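Local atomic coordinates of alginate lyase (Aplysia kurodai, PDB entry 5GMT), a protein that probably cleaves alginate, a brown-algal polysaccharide, by a lyase reaction of polysaccharide lyase family 14, acting on its polymannuronate stretches. Residues A[89-94]-A[273-278]; A[135-140]-A[237-242]; A[198-203]-A[230-235]. All coordinates share one frame; numbering follows the deposited sequence.

Contact 1: residues A[89-94]-A[273-278]; sequences SVDAMI and PSHAVV
The segment 273-278 has left its strand and passes alongside the start of strand 92-102 without pairing with it; the closest alpha carbons are those of Ala92 and His275, 5.1 Å apart. No direct hydrogen bond joins the two segments, so packing and two waters make the contact. His275 carries much of it. Its CG stands anti to the backbone N (chi1 -168°), which turns the imidazole toward Asp91, and the CB of Asp91 sits over the ring face, 3.5 Å from the centroid and 5° off the normal, a CH-pi contact. The backbone joins in, Asp91 O lying 3.3 Å from His275 CD2. A flat ring suits this place because it can offer a face to a methylene and a nitrogen to water along its rim. Water 1 does the rest: it donates to Asp91 OD2 at 2.5 Å and is hydrogen-bonded to His275 ND1 at 2.9 Å. Next along the strand, the methyl of Ala92 points at the other segment and is small enough to let its backbone in, with CB 3.6 Å from the carbonyl O of Pro273. The proline ring packs by CG against CG1 of Ile94, 4.0 Å away. Water 2 donates to both Ala92 O and Pro273 O, holding the two carbonyls together. Outside the pair, Asp91 OD1 is hydrogen-bonded to ND1 of His238 and His275 NE2 to Ile200 O, so both polar groups are fixed from a second side. A carboxylate one water away from an imidazole would probably stabilise a positive charge on His275.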
# COMPACT_ATOMS: atom_id res chain seq x y z
N SER A 89 -2.71 -2.85 -19.98
CA SER A 89 -2.98 -1.44 -20.24
C SER A 89 -4.11 -0.92 -19.35
O SER A 89 -5.02 -0.21 -19.82
CB SER A 89 -3.33 -1.23 -21.72
OG SER A 89 -4.52 -1.92 -22.04
N VAL A 90 -4.04 -1.25 -18.07
CA VAL A 90 -5.05 -0.81 -17.10
C VAL A 90 -4.72 0.56 -16.51
O VAL A 90 -3.66 0.74 -15.92
CB VAL A 90 -5.21 -1.82 -15.95
CG1 VAL A 90 -6.19 -1.28 -14.90
CG2 VAL A 90 -5.69 -3.15 -16.50
N ASP A 91 -5.64 1.50 -16.65
CA ASP A 91 -5.40 2.88 -16.21
C ASP A 91 -6.19 3.26 -14.96
O ASP A 91 -5.97 4.34 -14.38
CB ASP A 91 -5.74 3.85 -17.35
CG ASP A 91 -4.81 3.68 -18.54
OD1 ASP A 91 -3.65 3.27 -18.32
OD2 ASP A 91 -5.25 3.93 -19.68
N ALA A 92 -7.12 2.40 -14.57
CA ALA A 92 -7.86 2.60 -13.33
C ALA A 92 -8.01 1.28 -12.57
O ALA A 92 -8.31 0.24 -13.16
CB ALA A 92 -9.23 3.22 -13.61
N MET A 93 -7.80 1.33 -11.26
CA MET A 93 -7.80 0.13 -10.46
C MET A 93 -8.28 0.46 -9.06
O MET A 93 -7.99 1.54 -8.54
CB MET A 93 -6.38 -0.46 -10.44
CG MET A 93 -6.26 -1.93 -10.25
SD MET A 93 -4.52 -2.42 -10.31
CE MET A 93 -4.34 -2.84 -12.04
N ILE A 94 -9.02 -0.46 -8.45
CA ILE A 94 -9.40 -0.34 -7.05
C ILE A 94 -8.81 -1.51 -6.27
O ILE A 94 -9.02 -2.66 -6.63
CB ILE A 94 -10.93 -0.33 -6.85
CG1 ILE A 94 -11.58 0.84 -7.60
CG2 ILE A 94 -11.28 -0.27 -5.37
CD1 ILE A 94 -13.11 0.83 -7.50
N PRO A 273 -12.42 -0.32 -12.60
CA PRO A 273 -13.53 0.52 -13.05
C PRO A 273 -13.16 1.23 -14.34
O PRO A 273 -11.99 1.21 -14.75
CB PRO A 273 -13.68 1.54 -11.92
CG PRO A 273 -12.26 1.71 -11.40
CD PRO A 273 -11.60 0.35 -11.56
N SER A 274 -14.14 1.86 -14.97
CA SER A 274 -13.86 2.68 -16.15
C SER A 274 -12.96 3.84 -15.77
O SER A 274 -13.19 4.52 -14.78
CB SER A 274 -15.16 3.21 -16.75
OG SER A 274 -15.97 2.15 -17.23
N HIS A 275 -11.92 4.05 -16.58
CA HIS A 275 -10.99 5.16 -16.36
C HIS A 275 -11.70 6.51 -16.45
O HIS A 275 -12.41 6.78 -17.41
CB HIS A 275 -9.85 5.08 -17.38
CG HIS A 275 -8.70 5.99 -17.07
ND1 HIS A 275 -7.96 6.62 -18.04
CD2 HIS A 275 -8.15 6.35 -15.88
CE1 HIS A 275 -7.01 7.34 -17.48
NE2 HIS A 275 -7.10 7.19 -16.17
N ALA A 276 -11.54 7.34 -15.42
CA ALA A 276 -12.15 8.66 -15.41
C ALA A 276 -11.21 9.66 -14.75
O ALA A 276 -11.07 9.68 -13.53
CB ALA A 276 -13.49 8.64 -14.70
N VAL A 277 -10.56 10.51 -15.54
CA VAL A 277 -9.63 11.48 -14.97
C VAL A 277 -10.39 12.71 -14.48
O VAL A 277 -11.54 12.93 -14.85
CB VAL A 277 -8.56 11.89 -15.98
CG1 VAL A 277 -7.73 10.67 -16.38
CG2 VAL A 277 -9.20 12.54 -17.19
N VAL A 278 -9.73 13.49 -13.63
CA VAL A 278 -10.32 14.71 -13.10
C VAL A 278 -9.35 15.86 -13.27
O VAL A 278 -8.30 15.89 -12.62
CB VAL A 278 -10.72 14.57 -11.62
CG1 VAL A 278 -11.21 15.90 -11.08
CG2 VAL A 278 -11.79 13.52 -11.48
O HOH W 1 -7.55 4.81 -20.33
O HOH W 2 -9.59 0.19 -15.52

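Contact 2: residues A[135-140]-A[237-242]; sequences SCFSLR and HHLRGM
No polar side-chain atom of the touching residues is held by more than one hydrogen bond: OG of Ser135 has one, with Gly123 O, and ND1 of His238 one, with Asp91. The two segments meet through packing alone. They run in roughly the same direction, 34° apart at their near ends, with alpha carbons of Cys136 and His237 7.5 Å from each other. Phe137 and Leu239 form the apolar centre. The phenyl group takes the crowded position between backbone N and carbonyl carbon (chi1 61°), which brings its far rim over to the other strand. There CD2, one branch of Leu239, approaches the ring edge near its plane, 3.6 Å from CZ and equally close to CE2, the two side chains crossing at about a right angle. At the loop end, the His237 imidazole lies against the Ser135 backbone: its CE1 is 3.8 Å from Ser135 C, and Ser135 O sits over one face, toward the rim. Cys136 N is buried here with no partner in the model, while its sulfur is disulfide-bonded to Cys127. Both strands flank strand 110-118 in one sheet, and opposite Phe116 the Arg240-Gly241 pair makes a classic beta bulge, where glycine tolerates a backbone that would jam a side chain. With Leu139 and Leu239 touching Val198 of the facing sheet, this is core packing of a beta sandwich, consistent with the jelly-roll fold of the concanavalin-like clan.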
# COMPACT_ATOMS: atom_id res chain seq x y z
N SER A 135 10.51 5.04 -14.22
CA SER A 135 10.01 3.76 -14.70
C SER A 135 8.80 3.27 -13.91
O SER A 135 8.22 2.22 -14.23
CB SER A 135 11.12 2.70 -14.63
OG SER A 135 11.56 2.54 -13.29
N CYS A 136 8.40 4.01 -12.89
CA CYS A 136 7.40 3.49 -11.97
C CYS A 136 6.69 4.58 -11.18
O CYS A 136 7.10 5.74 -11.17
CB CYS A 136 8.05 2.50 -11.00
SG CYS A 136 9.54 3.12 -10.14
N PHE A 137 5.60 4.19 -10.53
CA PHE A 137 5.02 4.98 -9.44
C PHE A 137 4.53 3.99 -8.38
O PHE A 137 4.16 2.87 -8.71
CB PHE A 137 3.89 5.88 -9.95
CG PHE A 137 2.74 5.12 -10.56
CD1 PHE A 137 2.78 4.69 -11.89
CD2 PHE A 137 1.61 4.83 -9.80
CE1 PHE A 137 1.72 4.00 -12.44
CE2 PHE A 137 0.54 4.13 -10.35
CZ PHE A 137 0.60 3.71 -11.68
N SER A 138 4.54 4.38 -7.12
CA SER A 138 4.00 3.48 -6.11
C SER A 138 3.11 4.25 -5.16
O SER A 138 3.39 5.40 -4.83
CB SER A 138 5.12 2.76 -5.35
OG SER A 138 5.89 3.64 -4.55
N LEU A 139 2.03 3.59 -4.73
CA LEU A 139 1.00 4.26 -3.96
C LEU A 139 0.61 3.45 -2.73
O LEU A 139 -0.57 3.18 -2.50
CB LEU A 139 -0.23 4.51 -4.84
CG LEU A 139 0.04 5.36 -6.10
CD1 LEU A 139 -1.13 5.29 -7.10
CD2 LEU A 139 0.37 6.82 -5.74
N ARG A 140 1.61 3.04 -1.97
CA ARG A 140 1.37 2.45 -0.65
C ARG A 140 0.65 3.42 0.29
O ARG A 140 0.58 4.63 0.04
CB ARG A 140 2.69 2.03 -0.01
CG ARG A 140 3.40 0.92 -0.75
CD ARG A 140 4.76 0.68 -0.14
NE ARG A 140 5.70 1.76 -0.46
CZ ARG A 140 6.97 1.79 -0.08
NH1 ARG A 140 7.49 0.79 0.62
NH2 ARG A 140 7.72 2.84 -0.42
N HIS A 237 3.22 3.37 -19.54
CA HIS A 237 3.04 3.07 -18.10
C HIS A 237 1.58 2.83 -17.75
O HIS A 237 0.69 3.59 -18.18
CB HIS A 237 3.57 4.21 -17.22
CG HIS A 237 5.06 4.37 -17.26
ND1 HIS A 237 5.73 5.24 -16.42
CD2 HIS A 237 6.00 3.78 -18.03
CE1 HIS A 237 7.03 5.17 -16.67
NE2 HIS A 237 7.22 4.30 -17.65
N HIS A 238 1.32 1.79 -16.96
CA HIS A 238 -0.03 1.47 -16.51
C HIS A 238 0.00 0.91 -15.09
O HIS A 238 1.07 0.67 -14.53
CB HIS A 238 -0.70 0.47 -17.45
CG HIS A 238 -0.73 0.92 -18.88
ND1 HIS A 238 -1.64 1.84 -19.35
CD2 HIS A 238 0.05 0.58 -19.93
CE1 HIS A 238 -1.42 2.04 -20.64
NE2 HIS A 238 -0.41 1.29 -21.01
N LEU A 239 -1.17 0.72 -14.49
CA LEU A 239 -1.24 0.10 -13.17
C LEU A 239 -0.94 -1.38 -13.33
O LEU A 239 -1.41 -2.00 -14.28
CB LEU A 239 -2.61 0.33 -12.54
CG LEU A 239 -2.80 1.73 -11.97
CD1 LEU A 239 -4.27 2.13 -12.00
CD2 LEU A 239 -2.24 1.79 -10.55
N ARG A 240 -0.16 -1.94 -12.40
CA ARG A 240 0.30 -3.32 -12.54
C ARG A 240 -0.26 -4.25 -11.47
O ARG A 240 -0.37 -5.46 -11.69
CB ARG A 240 1.83 -3.37 -12.52
CG ARG A 240 2.50 -2.55 -13.64
CD ARG A 240 2.14 -3.10 -15.02
NE ARG A 240 2.71 -2.27 -16.09
CZ ARG A 240 2.29 -2.27 -17.35
NH1 ARG A 240 1.31 -3.08 -17.72
NH2 ARG A 240 2.85 -1.45 -18.23
N GLY A 241 -0.61 -3.71 -10.31
CA GLY A 241 -1.09 -4.57 -9.25
C GLY A 241 -0.82 -4.03 -7.86
O GLY A 241 -0.72 -2.83 -7.68
N MET A 242 -0.68 -4.94 -6.90
CA MET A 242 -0.54 -4.57 -5.50
C MET A 242 0.90 -4.64 -5.03
O MET A 242 1.59 -5.64 -5.24
CB MET A 242 -1.39 -5.47 -4.60
CG MET A 242 -1.22 -5.12 -3.11
SD MET A 242 -2.10 -6.22 -1.97
CE MET A 242 -1.39 -7.80 -2.39

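Contact 3: residues A[198-203]-A[230-235]; sequences VHINTV and RMRNTN
The end of strand 191-199 and the loop 230-235 come together without regular strand pairing, their alpha carbons 5.6 Å apart at Asn201 and Arg230. The Asn201 amide takes the place of a peptide group. With CG in the crowded position between backbone N and carbonyl carbon (chi1 61°), its OD1 accepts from two backbone donors: Met231 N at 2.7 Å, from 52° above the carbonyl plane, and Arg232 N at 3.0 Å, in the plane and on a lone pair. Its ND2 donates to Arg232 O at 3.0 Å, in the amide plane, and to its neighbour Thr202 O. One amide thus fills both the N-H and the C=O of Arg232, which suits asparagine, whose short amide carries donor and acceptor side by side. In return, the extended chain of Arg232 carries NE to 2.9 Å from Asn201 O, and NH2 reaches the same oxygen in the guanidinium plane. These two bonds set that plane; Ile200 CD1, 3.5 Å above one face, and Val203 CG2 over the opposite one limit its rotation, while NH1 hydrogen-bonds to His237 O. An alanine in place of Asn201 removes the amide that serves Met231 N, Arg232 N and Arg232 O, and would probably loosen the loop. Met231 bends its chain to set CE 3.6 Å from His199 O and near Val198 CG1, a path that a flexible thioether can follow. Such side-chain-to-backbone clamping ties the loop between strand 222-229 of one sheet and strand 238-247 of the other to the end of strand 191-199, at the rim of the beta sandwich.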
# COMPACT_ATOMS: atom_id res chain seq x y z
N VAL A 198 -7.52 4.21 -7.81
CA VAL A 198 -6.49 4.97 -8.48
C VAL A 198 -6.82 5.13 -9.95
O VAL A 198 -7.05 4.14 -10.64
CB VAL A 198 -5.11 4.28 -8.37
CG1 VAL A 198 -4.05 5.07 -9.16
CG2 VAL A 198 -4.69 4.13 -6.91
N HIS A 199 -6.85 6.37 -10.43
CA HIS A 199 -6.98 6.64 -11.86
C HIS A 199 -5.75 7.41 -12.28
O HIS A 199 -5.52 8.53 -11.81
CB HIS A 199 -8.27 7.43 -12.16
CG HIS A 199 -9.52 6.65 -11.91
ND1 HIS A 199 -10.47 6.44 -12.88
CD2 HIS A 199 -9.96 6.01 -10.80
CE1 HIS A 199 -11.45 5.70 -12.38
NE2 HIS A 199 -11.17 5.44 -11.11
N ILE A 200 -4.93 6.82 -13.14
CA ILE A 200 -3.67 7.47 -13.47
C ILE A 200 -3.95 8.58 -14.46
O ILE A 200 -5.00 8.61 -15.10
CB ILE A 200 -2.61 6.47 -14.02
CG1 ILE A 200 -3.09 5.78 -15.30
CG2 ILE A 200 -2.25 5.43 -12.97
CD1 ILE A 200 -2.05 4.76 -15.82
N ASN A 201 -3.02 9.52 -14.55
CA ASN A 201 -3.21 10.72 -15.36
C ASN A 201 -3.20 10.47 -16.86
O ASN A 201 -2.58 9.52 -17.36
CB ASN A 201 -2.14 11.75 -15.04
CG ASN A 201 -0.74 11.23 -15.33
OD1 ASN A 201 -0.25 10.32 -14.66
ND2 ASN A 201 -0.07 11.82 -16.34
N THR A 202 -3.89 11.35 -17.57
CA THR A 202 -3.64 11.53 -19.00
C THR A 202 -2.20 11.98 -19.15
O THR A 202 -1.76 12.88 -18.44
CB THR A 202 -4.56 12.58 -19.60
OG1 THR A 202 -5.91 12.29 -19.22
CG2 THR A 202 -4.43 12.60 -21.12
N VAL A 203 -1.45 11.35 -20.05
CA VAL A 203 -0.08 11.79 -20.28
C VAL A 203 -0.13 13.24 -20.75
O VAL A 203 -0.94 13.59 -21.60
CB VAL A 203 0.64 10.87 -21.30
CG1 VAL A 203 2.01 11.42 -21.67
CG2 VAL A 203 0.78 9.49 -20.71
N ARG A 230 0.10 13.55 -11.03
CA ARG A 230 0.77 12.94 -12.16
C ARG A 230 1.46 11.65 -11.70
O ARG A 230 2.27 11.69 -10.77
CB ARG A 230 1.79 13.91 -12.78
CG ARG A 230 2.69 13.25 -13.78
CD ARG A 230 3.47 14.27 -14.56
NE ARG A 230 2.63 14.96 -15.53
CZ ARG A 230 2.56 16.28 -15.67
NH1 ARG A 230 3.28 17.08 -14.90
NH2 ARG A 230 1.77 16.81 -16.59
N MET A 231 1.12 10.52 -12.33
CA MET A 231 1.75 9.25 -12.01
C MET A 231 2.74 8.83 -13.09
O MET A 231 3.69 8.09 -12.82
CB MET A 231 0.70 8.14 -11.85
CG MET A 231 -0.17 8.26 -10.61
SD MET A 231 -1.49 9.45 -10.87
CE MET A 231 -2.68 8.88 -9.64
N ARG A 232 2.51 9.29 -14.31
CA ARG A 232 3.33 8.84 -15.43
C ARG A 232 3.57 9.96 -16.44
O ARG A 232 2.79 10.91 -16.54
CB ARG A 232 2.65 7.65 -16.11
CG ARG A 232 1.25 7.99 -16.58
CD ARG A 232 0.61 6.90 -17.41
NE ARG A 232 -0.69 7.33 -17.91
CZ ARG A 232 -1.36 6.70 -18.87
NH1 ARG A 232 -0.86 5.62 -19.44
NH2 ARG A 232 -2.53 7.19 -19.26
N ASN A 233 4.67 9.85 -17.18
CA ASN A 233 4.97 10.83 -18.24
C ASN A 233 4.98 10.20 -19.62
O ASN A 233 5.23 10.88 -20.61
CB ASN A 233 6.31 11.53 -17.99
CG ASN A 233 6.21 12.59 -16.92
OD1 ASN A 233 5.51 13.60 -17.10
ND2 ASN A 233 6.90 12.38 -15.81
N THR A 234 4.69 8.91 -19.68
CA THR A 234 4.67 8.23 -20.95
C THR A 234 3.50 7.25 -20.97
O THR A 234 3.08 6.74 -19.94
CB THR A 234 6.00 7.49 -21.22
OG1 THR A 234 5.97 6.91 -22.53
CG2 THR A 234 6.26 6.41 -20.19
N ASN A 235 2.97 7.00 -22.16
CA ASN A 235 1.76 6.22 -22.30
C ASN A 235 1.95 4.73 -22.14
O ASN A 235 0.98 3.99 -22.14
CB ASN A 235 1.11 6.50 -23.65
CG ASN A 235 0.27 7.75 -23.63
OD1 ASN A 235 -0.81 7.77 -23.03
ND2 ASN A 235 0.75 8.81 -24.28
O HOH W 3 -2.51 9.64 -21.90

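In the fold
Along the chain the contacts nest: 198-203 and 230-235 of contact 3 lie inside the loop closed by contact 2, which lies inside the one closed by contact 1. Their centres are about 10 Å from contact 3 to each of the others and about 13 Å between contacts 1 and 2. Contacts 1 and 3 each reach the same sheet with one segment, on the neighbouring strands 92-102 and 191-199; contact 2 belongs to the facing sheet, with strands 136-143 and 238-247. Polar links such as Val90 O to Leu239 N and packing of Phe137 on Ile200 join them, so the three lie together on one side of the chain's centre, where the two sheets and the C-terminal tail come close.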